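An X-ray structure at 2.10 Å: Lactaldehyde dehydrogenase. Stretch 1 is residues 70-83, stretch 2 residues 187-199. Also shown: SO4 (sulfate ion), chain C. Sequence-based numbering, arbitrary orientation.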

# COMPACT_ATOMS: atom_id res chain seq x y z
N SER A 70 8.51 22.19 5.48
CA SER A 70 9.53 23.15 5.87
C SER A 70 9.02 24.06 7.01
O SER A 70 9.74 24.33 7.97
CB SER A 70 9.93 24.00 4.66
OG SER A 70 11.00 24.86 4.98
N TRP A 71 7.77 24.50 6.90
CA TRP A 71 7.17 25.32 7.94
C TRP A 71 7.07 24.55 9.28
O TRP A 71 7.36 25.10 10.34
CB TRP A 71 5.77 25.79 7.52
CG TRP A 71 5.80 26.98 6.60
CD1 TRP A 71 5.37 27.03 5.31
CD2 TRP A 71 6.30 28.28 6.92
NE1 TRP A 71 5.58 28.29 4.79
CE2 TRP A 71 6.15 29.07 5.76
CE3 TRP A 71 6.87 28.85 8.07
CZ2 TRP A 71 6.54 30.42 5.72
CZ3 TRP A 71 7.26 30.18 8.02
CH2 TRP A 71 7.10 30.95 6.86
N LEU A 72 6.68 23.28 9.19
CA LEU A 72 6.58 22.44 10.37
C LEU A 72 7.95 22.25 11.05
O LEU A 72 8.06 22.29 12.27
CB LEU A 72 5.99 21.07 10.02
CG LEU A 72 4.50 21.00 9.67
CD1 LEU A 72 4.14 19.58 9.27
CD2 LEU A 72 3.67 21.44 10.88
N ARG A 73 8.99 22.06 10.25
CA ARG A 73 10.34 21.91 10.80
C ARG A 73 10.82 23.17 11.54
O ARG A 73 11.57 23.08 12.51
CB ARG A 73 11.33 21.54 9.69
CG ARG A 73 11.30 20.07 9.36
CD ARG A 73 11.92 19.75 8.02
NE ARG A 73 11.78 18.32 7.75
CZ ARG A 73 11.73 17.78 6.53
NH1 ARG A 73 11.83 18.55 5.45
NH2 ARG A 73 11.58 16.46 6.41
N LYS A 74 10.40 24.34 11.06
CA LYS A 74 10.75 25.58 11.73
C LYS A 74 10.11 25.64 13.11
O LYS A 74 10.70 26.14 14.07
CB LYS A 74 10.31 26.78 10.90
CG LYS A 74 11.10 26.95 9.62
CD LYS A 74 10.59 28.11 8.80
CE LYS A 74 11.41 28.25 7.52
NZ LYS A 74 10.86 29.33 6.65
N ILE A 75 8.89 25.11 13.21
CA ILE A 75 8.20 25.09 14.48
C ILE A 75 8.87 24.14 15.50
O ILE A 75 9.08 24.50 16.65
CB ILE A 75 6.71 24.69 14.31
CG1 ILE A 75 5.98 25.78 13.53
CG2 ILE A 75 6.06 24.50 15.68
CD1 ILE A 75 4.56 25.43 13.14
N SER A 76 9.20 22.93 15.05
CA SER A 76 9.87 21.99 15.94
C SER A 76 11.21 22.56 16.43
O SER A 76 11.56 22.42 17.60
CB SER A 76 10.11 20.65 15.25
OG SER A 76 11.04 20.78 14.19
N ALA A 77 11.94 23.20 15.53
CA ALA A 77 13.21 23.81 15.89
C ALA A 77 13.01 24.93 16.93
O ALA A 77 13.83 25.13 17.82
CB ALA A 77 13.90 24.37 14.65
N GLY A 78 11.89 25.65 16.81
CA GLY A 78 11.59 26.71 17.76
C GLY A 78 11.29 26.10 19.12
O GLY A 78 11.67 26.65 20.16
N ILE A 79 10.61 24.96 19.11
CA ILE A 79 10.29 24.26 20.35
C ILE A 79 11.55 23.77 21.12
O ILE A 79 11.66 23.96 22.33
CB ILE A 79 9.36 23.05 20.08
CG1 ILE A 79 7.98 23.55 19.66
CG2 ILE A 79 9.31 22.14 21.31
CD1 ILE A 79 7.03 22.44 19.21
N ARG A 80 12.48 23.15 20.39
CA ARG A 80 13.70 22.68 21.03
C ARG A 80 14.51 23.85 21.66
O ARG A 80 15.11 23.69 22.72
CB ARG A 80 14.58 21.93 20.02
CG ARG A 80 13.95 20.64 19.50
CD ARG A 80 14.95 19.77 18.75
NE ARG A 80 14.32 18.55 18.24
CZ ARG A 80 13.76 18.43 17.04
NH1 ARG A 80 13.75 19.46 16.21
NH2 ARG A 80 13.18 17.29 16.69
N GLU A 81 14.50 25.00 21.00
CA GLU A 81 15.19 26.19 21.51
C GLU A 81 14.61 26.68 22.86
O GLU A 81 15.33 27.22 23.70
CB GLU A 81 15.09 27.33 20.48
CG GLU A 81 16.06 27.23 19.32
CD GLU A 81 15.74 28.22 18.22
OE1 GLU A 81 15.53 29.41 18.53
OE2 GLU A 81 15.70 27.81 17.03
N ARG A 82 13.31 26.48 23.05
CA ARG A 82 12.64 26.88 24.28
C ARG A 82 12.21 25.70 25.16
O ARG A 82 11.37 25.86 26.05
CB ARG A 82 11.41 27.72 23.93
CG ARG A 82 11.74 28.96 23.13
CD ARG A 82 10.50 29.77 22.81
NE ARG A 82 10.89 31.06 22.25
CZ ARG A 82 10.06 32.09 22.06
NH1 ARG A 82 8.78 31.99 22.38
NH2 ARG A 82 10.53 33.23 21.57
N ALA A 83 12.79 24.53 24.92
CA ALA A 83 12.46 23.31 25.65
C ALA A 83 12.31 23.47 27.19
O ALA A 83 11.25 23.19 27.75
CB ALA A 83 13.48 22.22 25.33
N ALA A 187 2.69 29.29 24.58
CA ALA A 187 4.08 29.23 24.20
C ALA A 187 4.22 28.63 22.77
O ALA A 187 5.06 29.05 21.98
CB ALA A 187 4.87 28.40 25.21
N PHE A 188 3.37 27.65 22.47
CA PHE A 188 3.39 27.05 21.14
C PHE A 188 3.00 28.10 20.08
O PHE A 188 3.62 28.19 19.02
CB PHE A 188 2.42 25.86 21.06
CG PHE A 188 2.52 25.08 19.77
CD1 PHE A 188 2.00 25.59 18.59
CD2 PHE A 188 3.14 23.83 19.75
CE1 PHE A 188 2.09 24.87 17.39
CE2 PHE A 188 3.24 23.11 18.56
CZ PHE A 188 2.72 23.62 17.38
N ALA A 189 1.98 28.90 20.40
CA ALA A 189 1.53 29.95 19.49
C ALA A 189 2.61 31.03 19.25
O ALA A 189 2.76 31.54 18.14
CB ALA A 189 0.25 30.60 20.03
N LYS A 190 3.35 31.38 20.31
CA LYS A 190 4.42 32.36 20.17
C LYS A 190 5.48 31.90 19.17
O LYS A 190 6.02 32.70 18.40
CB LYS A 190 5.07 32.63 21.53
CG LYS A 190 4.18 33.36 22.53
CD LYS A 190 4.91 33.56 23.86
CE LYS A 190 4.07 34.34 24.86
NZ LYS A 190 4.82 34.58 26.14
N ILE A 191 5.79 30.60 19.20
CA ILE A 191 6.75 30.04 18.27
C ILE A 191 6.23 30.13 16.82
O ILE A 191 6.95 30.52 15.90
CB ILE A 191 7.07 28.57 18.63
CG1 ILE A 191 7.89 28.54 19.93
CG2 ILE A 191 7.83 27.89 17.48
CD1 ILE A 191 8.04 27.17 20.55
N VAL A 192 4.95 29.79 16.65
CA VAL A 192 4.30 29.89 15.35
C VAL A 192 4.35 31.33 14.82
O VAL A 192 4.63 31.58 13.65
CB VAL A 192 2.83 29.44 15.45
CG1 VAL A 192 2.08 29.81 14.17
CG2 VAL A 192 2.77 27.93 15.69
N ASP A 193 4.08 32.27 15.72
CA ASP A 193 4.10 33.68 15.36
C ASP A 193 5.52 34.17 15.01
O ASP A 193 5.73 34.86 14.01
CB ASP A 193 3.55 34.52 16.50
CG ASP A 193 3.30 35.95 16.09
OD1 ASP A 193 3.70 36.86 16.85
OD2 ASP A 193 2.71 36.18 15.02
N GLU A 194 6.49 33.78 15.83
CA GLU A 194 7.87 34.16 15.61
C GLU A 194 8.50 33.66 14.30
O GLU A 194 9.25 34.40 13.66
CB GLU A 194 8.74 33.70 16.78
CG GLU A 194 8.79 34.69 17.92
CD GLU A 194 9.37 34.09 19.18
OE1 GLU A 194 10.36 33.33 19.07
OE2 GLU A 194 8.83 34.38 20.27
N ILE A 195 8.20 32.43 13.91
CA ILE A 195 8.76 31.89 12.68
C ILE A 195 8.02 32.37 11.42
O ILE A 195 8.44 32.10 10.31
CB ILE A 195 8.79 30.35 12.67
CG1 ILE A 195 7.36 29.80 12.69
CG2 ILE A 195 9.59 29.85 13.86
CD1 ILE A 195 7.25 28.40 12.17
N GLY A 196 6.90 33.06 11.63
CA GLY A 196 6.15 33.60 10.52
C GLY A 196 5.20 32.71 9.73
O GLY A 196 4.92 33.01 8.57
N LEU A 197 4.71 31.62 10.33
CA LEU A 197 3.77 30.76 9.62
C LEU A 197 2.65 31.59 8.95
O LEU A 197 2.07 32.48 9.58
CB LEU A 197 3.13 29.75 10.58
CG LEU A 197 2.28 28.65 9.94
CD1 LEU A 197 3.20 27.68 9.20
CD2 LEU A 197 1.47 27.90 11.01
N PRO A 198 2.34 31.32 7.67
CA PRO A 198 1.28 32.08 7.00
C PRO A 198 0.03 32.26 7.90
O PRO A 198 -0.46 31.29 8.50
CB PRO A 198 0.99 31.25 5.75
CG PRO A 198 2.34 30.68 5.43
CD PRO A 198 2.86 30.25 6.79
N ARG A 199 -0.46 33.49 7.97
CA ARG A 199 -1.62 33.82 8.78
C ARG A 199 -2.85 32.92 8.52
O ARG A 199 -3.16 32.59 7.38
CB ARG A 199 -2.01 35.29 8.54
CG ARG A 199 -2.38 35.57 7.09
CD ARG A 199 -2.60 37.05 6.82
NE ARG A 199 -3.86 37.54 7.37
CZ ARG A 199 -4.24 38.82 7.35
NH1 ARG A 199 -3.44 39.73 6.80
NH2 ARG A 199 -5.41 39.19 7.86
S SO4 C . 13.67 22.40 5.22
O1 SO4 C . 13.52 22.16 6.67
O2 SO4 C . 12.56 21.75 4.50
O3 SO4 C . 13.64 23.85 4.96
O4 SO4 C . 14.95 21.84 4.76
O HOH W 1 7.43 30.03 23.15

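The one direct polar link between the stretches is a salt bridge. Arg82 NH2 donates a hydrogen bond to Glu194 OE2 at 2.4 Å. That is very short, and Arg82 NH2 also lies too close to a neighbouring atom in the model, so its exact position is less certain than the pairing of the two charges. Glu194 OE1 lies over one face of the Arg82 guanidinium.

A water extends this polar end. It accepts from Arg82 NH1 at 2.5 Å and donates to Ala187 O at 2.8 Å. Arg82 is the first residue past the end of helix 70-81. Its extended side chain, m at chi1 and t at chi2 and chi3, reaches toward the other helix. On the way Arg82 CD passes 4.1 Å from Ile191 CG1.

The rest of the contact is mainly apolar. The two helix axes approach to 9.3 Å and their directions differ by 126°. Ile75 is the central knob. It sits among Phe188, Ile191, Val192 and Ile195. Its tightest contact is Ile75 CG1 to Ile195 CD1, at 3.2 Å. Ile75 CG2 meets Phe188 CZ at 3.8 Å, and Ile75 CD1 meets Val192 CG2 at 4.0 Å.

Gly78 lets the backbones come close. Gly78 CA is 5.9 Å from Ile191 CA. An ideal CB on Gly78 would point toward the other helix and lie 2.6 Å from Ile191 CG2, a clash. Without that atom, Ile191 packs directly against the backbone, with Ile191 CD1 3.7 Å from Gly78 O. The same methyl, Ile191 CD1, is 3.7 Å from Ile79 CG1. Ile79 CD1 also reaches Phe188 CE2 at 3.9 Å.

Trp71 packs where helix 187-195 gives way to loop. Leu197 CA and Pro198 CD lie over one face of its indole and make CH-pi contacts. Leu197 CA is 4.2 Å from the centroid of the six-membered ring of Trp71. Pro198 CD is 3.9 Å from the centroid of the five-membered ring of Trp71. Ile195 O approaches the ring edge, 3.2 Å from Trp71 CZ3. The chain turns here through a Schellman motif at Gly196, which has positive phi. A CB at these backbone angles would jam against the carbonyl O of Ile195, so the turn itself calls for glycine. Leu197 CD1 adds a contact with Trp71 CB at 3.6 Å.

The sulfate, probably from the crystallisation liquor, binds stretch 1. Ser70 OG donates to SO4 O3 at 2.8 Å, and Arg73 NH1 makes a weak bond to SO4 O2 at 3.4 Å.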